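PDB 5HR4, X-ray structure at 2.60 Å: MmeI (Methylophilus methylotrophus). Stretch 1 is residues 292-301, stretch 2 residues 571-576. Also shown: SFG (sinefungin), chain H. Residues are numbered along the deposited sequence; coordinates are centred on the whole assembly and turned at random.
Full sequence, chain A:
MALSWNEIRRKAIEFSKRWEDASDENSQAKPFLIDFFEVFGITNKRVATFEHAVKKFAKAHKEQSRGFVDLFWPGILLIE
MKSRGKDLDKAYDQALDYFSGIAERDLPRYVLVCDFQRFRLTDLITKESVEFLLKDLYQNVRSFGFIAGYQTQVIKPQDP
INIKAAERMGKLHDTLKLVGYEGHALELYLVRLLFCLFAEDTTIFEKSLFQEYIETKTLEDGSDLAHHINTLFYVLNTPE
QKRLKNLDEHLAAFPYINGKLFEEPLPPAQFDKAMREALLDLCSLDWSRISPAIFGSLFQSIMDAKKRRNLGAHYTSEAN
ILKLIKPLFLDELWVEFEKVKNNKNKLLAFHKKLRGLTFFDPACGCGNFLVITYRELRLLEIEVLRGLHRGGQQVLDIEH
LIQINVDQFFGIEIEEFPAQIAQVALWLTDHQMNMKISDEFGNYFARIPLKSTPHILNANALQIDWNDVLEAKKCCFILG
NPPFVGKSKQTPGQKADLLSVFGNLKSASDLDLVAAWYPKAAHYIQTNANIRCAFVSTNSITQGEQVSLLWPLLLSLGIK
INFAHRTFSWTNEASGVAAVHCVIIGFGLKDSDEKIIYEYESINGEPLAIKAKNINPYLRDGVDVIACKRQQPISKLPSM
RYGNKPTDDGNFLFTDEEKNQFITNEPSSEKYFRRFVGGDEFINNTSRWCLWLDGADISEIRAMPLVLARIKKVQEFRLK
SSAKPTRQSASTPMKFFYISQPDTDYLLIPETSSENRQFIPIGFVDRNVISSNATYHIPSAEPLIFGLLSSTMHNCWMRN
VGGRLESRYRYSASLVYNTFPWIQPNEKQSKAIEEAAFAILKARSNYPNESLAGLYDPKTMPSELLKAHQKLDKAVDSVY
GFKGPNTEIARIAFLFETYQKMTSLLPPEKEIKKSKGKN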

# COMPACT_ATOMS: atom_id res chain seq x y z
N PRO A 292 -13.73 10.93 -7.68
CA PRO A 292 -12.45 10.22 -7.53
C PRO A 292 -12.37 8.87 -8.22
O PRO A 292 -11.37 8.59 -8.90
CB PRO A 292 -12.34 10.05 -6.02
CG PRO A 292 -12.97 11.30 -5.50
CD PRO A 292 -14.09 11.65 -6.45
N ALA A 293 -13.39 8.04 -8.04
CA ALA A 293 -13.39 6.73 -8.71
C ALA A 293 -13.19 6.89 -10.21
O ALA A 293 -12.41 6.14 -10.81
CB ALA A 293 -14.69 5.98 -8.41
N ILE A 294 -13.84 7.87 -10.82
CA ILE A 294 -13.61 8.11 -12.24
C ILE A 294 -12.17 8.55 -12.48
O ILE A 294 -11.46 7.98 -13.32
CB ILE A 294 -14.59 9.15 -12.80
CG1 ILE A 294 -16.02 8.68 -12.58
CG2 ILE A 294 -14.31 9.35 -14.29
CD1 ILE A 294 -16.28 7.32 -13.07
N PHE A 295 -11.70 9.56 -11.74
CA PHE A 295 -10.36 10.07 -11.98
C PHE A 295 -9.31 9.00 -11.76
O PHE A 295 -8.30 8.95 -12.47
CB PHE A 295 -10.09 11.28 -11.08
CG PHE A 295 -10.99 12.45 -11.36
CD1 PHE A 295 -10.83 13.20 -12.52
CD2 PHE A 295 -11.99 12.79 -10.47
CE1 PHE A 295 -11.66 14.28 -12.77
CE2 PHE A 295 -12.83 13.87 -10.71
CZ PHE A 295 -12.67 14.61 -11.86
N GLY A 296 -9.55 8.09 -10.82
CA GLY A 296 -8.58 7.06 -10.50
C GLY A 296 -8.58 5.94 -11.51
O GLY A 296 -7.52 5.42 -11.87
N SER A 297 -9.77 5.56 -11.99
CA SER A 297 -9.86 4.49 -12.97
C SER A 297 -9.24 4.90 -14.28
O SER A 297 -8.60 4.09 -14.96
CB SER A 297 -11.31 4.10 -13.18
OG SER A 297 -11.84 3.55 -11.99
N LEU A 298 -9.44 6.16 -14.68
CA LEU A 298 -8.82 6.70 -15.88
C LEU A 298 -7.30 6.67 -15.78
O LEU A 298 -6.61 6.10 -16.64
CB LEU A 298 -9.31 8.12 -16.10
CG LEU A 298 -8.60 8.83 -17.25
CD1 LEU A 298 -8.88 8.09 -18.53
CD2 LEU A 298 -9.09 10.27 -17.30
N PHE A 299 -6.78 7.30 -14.73
CA PHE A 299 -5.37 7.23 -14.39
C PHE A 299 -4.84 5.80 -14.49
O PHE A 299 -3.79 5.55 -15.09
CB PHE A 299 -5.21 7.82 -12.98
CG PHE A 299 -3.93 7.47 -12.28
CD1 PHE A 299 -2.72 7.43 -12.95
CD2 PHE A 299 -3.95 7.24 -10.91
CE1 PHE A 299 -1.55 7.10 -12.28
CE2 PHE A 299 -2.77 6.92 -10.23
CZ PHE A 299 -1.56 6.86 -10.92
N GLN A 300 -5.57 4.83 -13.93
CA GLN A 300 -5.05 3.47 -13.88
C GLN A 300 -5.12 2.76 -15.23
O GLN A 300 -4.27 1.91 -15.51
CB GLN A 300 -5.81 2.67 -12.83
CG GLN A 300 -5.39 2.96 -11.39
CD GLN A 300 -6.02 1.98 -10.41
OE1 GLN A 300 -6.12 2.23 -9.20
NE2 GLN A 300 -6.46 0.86 -10.94
N SER A 301 -6.07 3.12 -16.08
CA SER A 301 -6.36 2.34 -17.28
C SER A 301 -5.37 2.56 -18.41
O SER A 301 -5.48 1.89 -19.45
CB SER A 301 -7.74 2.69 -17.81
OG SER A 301 -7.64 3.88 -18.57
N SFG H . -3.27 9.04 -4.13
CA SFG H . -3.35 8.95 -5.57
C SFG H . -4.82 8.82 -5.92
O SFG H . -5.66 8.79 -5.00
OXT SFG H . -5.20 8.74 -7.12
CB SFG H . -2.57 7.74 -6.07
CG SFG H . -1.15 7.84 -5.54
CD SFG H . -0.50 6.51 -5.83
NE SFG H . -0.91 5.61 -4.77
C5' SFG H . 1.03 6.62 -5.90
C4' SFG H . 1.55 7.68 -6.93
O4' SFG H . 2.80 7.95 -6.67
C3' SFG H . 1.58 7.18 -8.39
O3' SFG H . 0.67 7.90 -9.09
C2' SFG H . 3.04 7.41 -8.89
O2' SFG H . 3.06 7.98 -10.27
C1' SFG H . 3.51 8.29 -8.07
N9 SFG H . 4.91 8.13 -7.81
C8 SFG H . 5.61 7.01 -7.68
N7 SFG H . 6.87 7.32 -7.38
C5 SFG H . 6.95 8.65 -7.33
C6 SFG H . 8.01 9.48 -7.07
N6 SFG H . 9.40 9.23 -6.77
N1 SFG H . 7.86 10.80 -7.07
C2 SFG H . 6.64 11.33 -7.31
N3 SFG H . 5.58 10.51 -7.57
C4 SFG H . 5.74 9.16 -7.57
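Stretch 2, residues 571-576: TNEASG

Segments far apart in sequence often meet without a single hydrogen bond between them, one of them a helix whose backbone is largely hydrogen-bonded within itself and the other a loop that packs on whatever side chains the helix offers. The contact between residues 292-301 and 571-576 of MmeI is a compact example. The first stretch is helical. The second forms neither helix nor strand: N572 is nearly fully extended, E573 turns at phi/psi -101/25, A574 and S575 return to extended values, and G576 takes a positive phi, a conformation that favours glycine. Being irregular, the loop has no axis to set against the helix, but its direction can be followed from the nearest CA pairs, A293 with E573 at 6.3 Å and S297 with A574 at 5.4 Å. One helical turn is thus matched by a single step along the loop, and both chains advance in the same sense.

Along the helix, P292 makes no contact, and the first residue to meet the loop is A293. Its CB points toward the loop and lies 4.1 Å from OE1 of E573, a loose approach to an exposed side chain. I294 and F295 are out of reach, and G296 has no side chain to contribute.

S297, one turn beyond A293, brings the two chains closest. Its OG is 3.3 Å from CB of A574, a van der Waals contact with a methyl group; the hydroxyl of S297 itself donates from OG to O of A293 at 2.9 Å, folding the side chain back on its own helix. The methyl group of A574 points toward the helix, and the loop braces itself locally: N of A574 donates to OD1 of N572 at 3.0 Å.

L298 and F299 take no part. F299 serves a different partner, with its CZ 3.1 Å from O3' of sinefungin, so consecutive helical residues can face separate neighbours.

Q300 completes the contact and gives up more surface to the loop than any other residue of the helix. Its CB points toward the loop, and an extended chi2 near 180° carries the amide across it. NE2 of Q300 lies 3.9 Å from CB of A574 and 3.7 Å from O of S575, while OE1 of Q300 is 3.5 Å from ND2 of N572. These polar neighbours are not hydrogen-bonded to one another; OE1 of Q300 and ND2 of N572 find partners elsewhere in the structure. S301 makes no contact. Only 223 Å² is buried in all, and packing alone joins the two stretches.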

# COMPACT_ATOMS: atom_id res chain seq x y z
N THR A 571 -8.67 -1.61 -0.97
CA THR A 571 -9.65 -1.82 -2.04
C THR A 571 -10.01 -0.46 -2.63
O THR A 571 -9.71 0.59 -2.05
CB THR A 571 -10.91 -2.54 -1.56
OG1 THR A 571 -11.65 -2.98 -2.71
CG2 THR A 571 -11.80 -1.62 -0.66
N ASN A 572 -10.60 -0.50 -3.82
CA ASN A 572 -11.19 0.65 -4.49
C ASN A 572 -12.12 0.10 -5.57
O ASN A 572 -12.30 -1.12 -5.70
CB ASN A 572 -10.13 1.63 -5.03
CG ASN A 572 -9.27 1.05 -6.20
OD1 ASN A 572 -9.71 0.23 -7.01
ND2 ASN A 572 -8.03 1.55 -6.30
N GLU A 573 -12.71 1.01 -6.35
CA GLU A 573 -13.79 0.62 -7.25
C GLU A 573 -13.32 0.47 -8.69
O GLU A 573 -14.12 0.62 -9.61
CB GLU A 573 -14.94 1.63 -7.18
CG GLU A 573 -15.64 1.75 -5.82
CD GLU A 573 -15.16 2.96 -5.03
OE1 GLU A 573 -14.01 3.42 -5.26
OE2 GLU A 573 -15.93 3.45 -4.18
N ALA A 574 -12.04 0.20 -8.91
CA ALA A 574 -11.53 0.11 -10.27
C ALA A 574 -11.10 -1.32 -10.58
O ALA A 574 -11.09 -2.20 -9.71
CB ALA A 574 -10.36 1.07 -10.49
N SER A 575 -10.74 -1.54 -11.84
CA SER A 575 -10.28 -2.86 -12.21
C SER A 575 -9.02 -3.21 -11.42
O SER A 575 -8.36 -2.34 -10.82
CB SER A 575 -10.02 -2.93 -13.72
OG SER A 575 -8.81 -2.27 -14.09
N GLY A 576 -8.71 -4.50 -11.37
CA GLY A 576 -7.44 -4.98 -10.87
C GLY A 576 -7.02 -4.45 -9.51
O GLY A 576 -5.92 -3.93 -9.37